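Local coordinates for oligopeptide-binding protein oppA (Lactococcus lactis, PDB 3DRF) that binds oligopeptides in a voluminous cavity that closes like a Venus fly-trap, serving the ABC transporter complex OppABCDF in peptide uptake, at residues 112-115 against 116-120; 562-565 against 566-570. All blocks are in the same frame, centred on the assembly; numbering follows the deposited sequence. Where two conformers were deposited one is given.

Both contacts are local, each made where a chain segment runs straight into or through a helix. Both are partly buried, contact 1 being the more enclosed and contact 2 the one that reaches solvent, through E567. They hold different elements, and their nearest atoms stay about 16 Å apart. Contact 1 starts the helix 116-127, and its chemistry is that of a direct cap, with D118 buried against the backbone of T115. Contact 2 spans the whole of the short helix 564-567 near the C-terminal end of the model; there mostly weak backbone bonds and bridging waters do the polar work, and I568 adds a small apolar patch.

Contact 1: residues 112-115 against 116-120; sequences SEVT and AKDYE
A capping box opens the helix 116-127, with T115 as the N-cap and D118 three residues on. The carboxylate of D118 swings back over the first turn: with CG beside its own backbone N (chi1 -65°), OD2 takes the T115 N-H at 3.0 Å. This bond is nearly straight at 167°, although the N-H arrives from above the carboxylate plane. The return bond, from D118 N to T115 OG1, is weak at 3.5 Å. Threonine suits the N-cap because its chi1 of 70°, with OG1 between the backbone N and carbonyl carbon, places its hydroxyl where it can accept, if weakly, from D118 N. Water 1 closes a second link, 2.6 Å from T115 OG1 and donating to D118 OD1 at 2.8 Å. W108 NE1 and the backbone N of Y197 also bind this buried carboxylate, and the helix start would probably help stabilise its negative charge. V114 flanks it, with CG1 3.9 Å from D118 OD2. An alanine in place of D118 would probably leave the T115 N-H, W108 NE1 and the Y197 N-H without their acceptor, and water 1 without one of its partners. Further along, K117 NZ makes a salt bridge of 2.8 Å to E120 OE1 and another to E124. Thr and Asp used in this reciprocal way, side chain to backbone in both directions, are typical of a capping box at a helix N-terminus.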
loop_
_atom_site.group_PDB
_atom_site.type_symbol
_atom_site.label_atom_id
_atom_site.label_comp_id
_atom_site.label_asym_id
_atom_site.label_seq_id
_atom_site.Cartn_x
_atom_site.Cartn_y
_atom_site.Cartn_z
ATOM N N SER A 112 -8.415 -13.965 26.061
ATOM C CA SER A 112 -7.375 -14.976 25.867
ATOM C C SER A 112 -5.997 -14.341 25.613
ATOM O O SER A 112 -5.910 -13.194 25.249
ATOM C CB SER A 112 -7.749 -15.928 24.720
ATOM O OG SER A 112 -7.760 -15.230 23.466
ATOM N N GLU A 113 -4.983 -15.104 25.913
ATOM C CA GLU A 113 -3.625 -14.567 25.765
ATOM C C GLU A 113 -3.192 -14.488 24.313
ATOM O O GLU A 113 -3.481 -15.377 23.520
ATOM C CB GLU A 113 -2.601 -15.435 26.499
ATOM C CG GLU A 113 -2.706 -15.406 28.006
ATOM C CD GLU A 113 -2.360 -14.047 28.598
ATOM O OE1 GLU A 113 -1.310 -13.474 28.237
ATOM O OE2 GLU A 113 -3.141 -13.547 29.435
ATOM N N VAL A 114 -2.530 -13.368 23.968
ATOM C CA VAL A 114 -1.723 -13.357 22.753
ATOM C C VAL A 114 -0.382 -14.048 22.976
ATOM O O VAL A 114 0.318 -13.767 23.948
ATOM C CB VAL A 114 -1.475 -11.922 22.253
ATOM C CG1 VAL A 114 -0.714 -11.943 20.937
ATOM C CG2 VAL A 114 -2.792 -11.178 22.103
ATOM N N THR A 115 -0.107 -15.045 22.166
ATOM C CA THR A 115 1.041 -15.932 22.368
ATOM C C THR A 115 2.013 -15.930 21.202
ATOM O O THR A 115 1.750 -15.441 20.139
ATOM C CB THR A 115 0.551 -17.438 22.535
ATOM O OG1 THR A 115 0.054 -17.908 21.284
ATOM C CG2 THR A 115 -0.518 -17.537 23.675
ATOM N N ALA A 116 3.139 -16.583 21.416
ATOM C CA ALA A 116 4.200 -16.765 20.393
ATOM C C ALA A 116 3.593 -17.391 19.107
ATOM O O ALA A 116 3.898 -16.958 18.001
ATOM C CB ALA A 116 5.332 -17.678 20.984
ATOM N N LYS A 117 2.740 -18.394 19.269
ATOM C CA LYS A 117 2.101 -19.021 18.117
ATOM C C LYS A 117 1.224 -18.051 17.265
ATOM O O LYS A 117 1.185 -18.168 16.079
ATOM C CB LYS A 117 1.245 -20.213 18.595
ATOM C CG LYS A 117 0.393 -20.920 17.488
ATOM C CD LYS A 117 1.284 -21.440 16.309
ATOM C CE LYS A 117 0.353 -22.157 15.262
ATOM N NZ LYS A 117 1.236 -22.619 14.105
ATOM N N ASP A 118 0.561 -17.084 17.925
ATOM C CA ASP A 118 -0.231 -16.048 17.198
ATOM C C ASP A 118 0.644 -15.220 16.241
ATOM O O ASP A 118 0.209 -14.794 15.252
ATOM C CB ASP A 118 -0.938 -15.139 18.218
ATOM C CG ASP A 118 -1.988 -15.875 19.049
ATOM O OD1 ASP A 118 -2.512 -16.865 18.575
ATOM O OD2 ASP A 118 -2.213 -15.440 20.135
ATOM N N TYR A 119 1.871 -14.961 16.681
ATOM C CA TYR A 119 2.834 -14.232 15.814
ATOM C C TYR A 119 3.321 -15.065 14.598
ATOM O O TYR A 119 3.315 -14.612 13.510
ATOM C CB TYR A 119 4.003 -13.753 16.696
ATOM C CG TYR A 119 5.004 -12.963 15.863
ATOM C CD1 TYR A 119 4.661 -11.735 15.243
ATOM C CD2 TYR A 119 6.264 -13.473 15.638
ATOM C CE1 TYR A 119 5.594 -11.038 14.455
ATOM C CE2 TYR A 119 7.202 -12.788 14.857
ATOM C CZ TYR A 119 6.849 -11.586 14.258
ATOM O OH TYR A 119 7.783 -10.904 13.480
ATOM N N GLU A 120 3.738 -16.293 14.869
ATOM C CA GLU A 120 4.101 -17.220 13.788
ATOM C C GLU A 120 2.911 -17.440 12.837
ATOM O O GLU A 120 3.087 -17.541 11.647
ATOM C CB GLU A 120 4.593 -18.569 14.420
ATOM C CG GLU A 120 4.979 -19.605 13.341
ATOM C CD GLU A 120 3.799 -20.441 12.783
ATOM O OE1 GLU A 120 2.723 -20.416 13.317
ATOM O OE2 GLU A 120 4.087 -21.119 11.787
HETATM O O HOH W 1 -2.180 -18.952 20.477
#

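Contact 2: residues 562-565 against 566-570; sequences MNTW and SEIGV
The chain from N563 to I568 makes little more than one turn of helix, and the backbone bonds between the segments show how short it is. N563 O accepts weak bonds from both S566 N and E567 N, and T564 O a weak one from E567 N. The firmest is I568 N to T564 O, at 3.0 Å; I568 then leaves helical geometry. N563 holds the N-cap position, yet its side chain makes no capping bond. Its OD1 is joined to S566 OG through water 2, which donates to both; a small hydroxyl suits this buried spot, where S566 OG is also bonded to E246 O. E567, an exposed residue whose charge can face solvent, runs its chain, extended beyond CG, alongside N563, bringing OE2 to 3.7 Å from N563 CB. Its other oxygen, OE1, accepts from water 3, which in turn takes the N563 N-H, and from water 4 at 2.6 Å, which also meets T564 OG1. The torsion of T564 divides its two branches: OG1 lies beside the backbone N (chi1 -59°), leaving CG2 to meet I568 CD1 at 3.7 Å. That isoleucine methyl also approaches W565 CE3, 4.0 Å away, the two side chains running alongside in the same direction. Water 5 ties W565 O to I568 O across the end of the turn. Around the helix, W565 packs on P65, S566 on P223 and T564 on T556, all in loops, while M562 before it touches F74 and T75 of strand 74-75, and beyond it G569 makes a backbone hydrogen bond with V553.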
loop_
_atom_site.group_PDB
_atom_site.type_symbol
_atom_site.label_atom_id
_atom_site.label_comp_id
_atom_site.label_asym_id
_atom_site.label_seq_id
_atom_site.Cartn_x
_atom_site.Cartn_y
_atom_site.Cartn_z
ATOM N N MET A 562 1.756 7.482 19.288
ATOM C CA MET A 562 1.444 6.045 19.479
ATOM C C MET A 562 0.124 5.728 20.206
ATOM O O MET A 562 -0.269 4.629 20.259
ATOM C CB MET A 562 2.593 5.331 20.226
ATOM C CG MET A 562 3.933 5.351 19.483
ATOM S SD MET A 562 3.789 4.333 17.969
ATOM C CE MET A 562 4.045 5.605 16.678
ATOM N N ASN A 563 -0.516 6.738 20.756
ATOM C CA ASN A 563 -1.694 6.541 21.615
ATOM C C ASN A 563 -2.859 7.422 21.269
ATOM O O ASN A 563 -3.666 7.721 22.099
ATOM C CB ASN A 563 -1.309 6.804 23.045
ATOM C CG ASN A 563 -0.752 5.623 23.693
ATOM O OD1 ASN A 563 -1.408 4.627 23.828
ATOM N ND2 ASN A 563 0.474 5.721 24.091
ATOM N N THR A 564 -2.922 7.833 20.029
ATOM C CA THR A 564 -3.990 8.721 19.585
ATOM C C THR A 564 -5.396 8.222 19.988
ATOM O O THR A 564 -6.172 8.977 20.444
ATOM C CB THR A 564 -3.914 8.954 18.097
ATOM O OG1 THR A 564 -2.629 9.521 17.806
ATOM C CG2 THR A 564 -4.957 9.993 17.662
ATOM N N TRP A 565 -5.718 6.963 19.736
ATOM C CA TRP A 565 -7.089 6.483 20.018
ATOM C C TRP A 565 -7.440 6.481 21.507
ATOM O O TRP A 565 -8.549 6.550 21.850
ATOM C CB TRP A 565 -7.326 5.085 19.400
ATOM C CG TRP A 565 -7.242 5.169 17.884
ATOM C CD1 TRP A 565 -6.276 4.621 17.073
ATOM C CD2 TRP A 565 -8.102 5.900 17.028
ATOM N NE1 TRP A 565 -6.523 4.930 15.794
ATOM C CE2 TRP A 565 -7.618 5.742 15.717
ATOM C CE3 TRP A 565 -9.266 6.658 17.225
ATOM C CZ2 TRP A 565 -8.249 6.315 14.633
ATOM C CZ3 TRP A 565 -9.887 7.211 16.143
ATOM C CH2 TRP A 565 -9.394 7.025 14.868
ATOM N N SER A 566 -6.458 6.400 22.372
ATOM C CA SER A 566 -6.677 6.549 23.816
ATOM C C SER A 566 -6.689 7.994 24.295
ATOM O O SER A 566 -7.207 8.273 25.366
ATOM C CB SER A 566 -5.615 5.783 24.589
ATOM O OG SER A 566 -5.756 4.403 24.369
ATOM N N GLU A 567 -6.103 8.886 23.523
ATOM C CA GLU A 567 -6.014 10.306 23.868
ATOM C C GLU A 567 -7.156 11.160 23.355
ATOM O O GLU A 567 -7.424 12.173 23.923
ATOM C CB GLU A 567 -4.678 10.900 23.398
ATOM C CG GLU A 567 -3.508 10.389 24.184
ATOM C CD GLU A 567 -2.178 10.655 23.512
ATOM O OE1 GLU A 567 -2.206 11.058 22.330
ATOM O OE2 GLU A 567 -1.137 10.379 24.163
ATOM N N ILE A 568 -7.811 10.762 22.283
ATOM C CA ILE A 568 -8.854 11.579 21.723
ATOM C C ILE A 568 -10.052 11.614 22.687
ATOM O O ILE A 568 -10.450 10.639 23.282
ATOM C CB ILE A 568 -9.313 11.080 20.352
ATOM C CG1 ILE A 568 -8.266 11.285 19.267
ATOM C CG2 ILE A 568 -10.620 11.771 19.951
ATOM C CD1 ILE A 568 -8.599 10.531 17.992
ATOM N N GLY A 569 -10.610 12.800 22.779
ATOM C CA GLY A 569 -11.809 13.050 23.532
ATOM C C GLY A 569 -12.583 14.191 22.945
ATOM O O GLY A 569 -12.214 14.724 21.916
ATOM N N VAL A 570 -13.769 14.431 23.500
ATOM C CA VAL A 570 -14.604 15.544 23.076
ATOM C C VAL A 570 -14.621 16.610 24.164
ATOM O O VAL A 570 -14.655 17.807 23.880
ATOM C CB VAL A 570 -16.038 15.091 22.812
ATOM C CG1 VAL A 570 -16.093 14.172 21.596
ATOM C CG2 VAL A 570 -16.603 14.407 24.038
HETATM O O HOH W 2 -3.816 3.933 22.436
HETATM O O HOH W 3 -0.055 9.559 21.266
HETATM O O HOH W 4 -1.444 11.325 19.885
HETATM O O HOH W 5 -10.236 7.959 23.634
#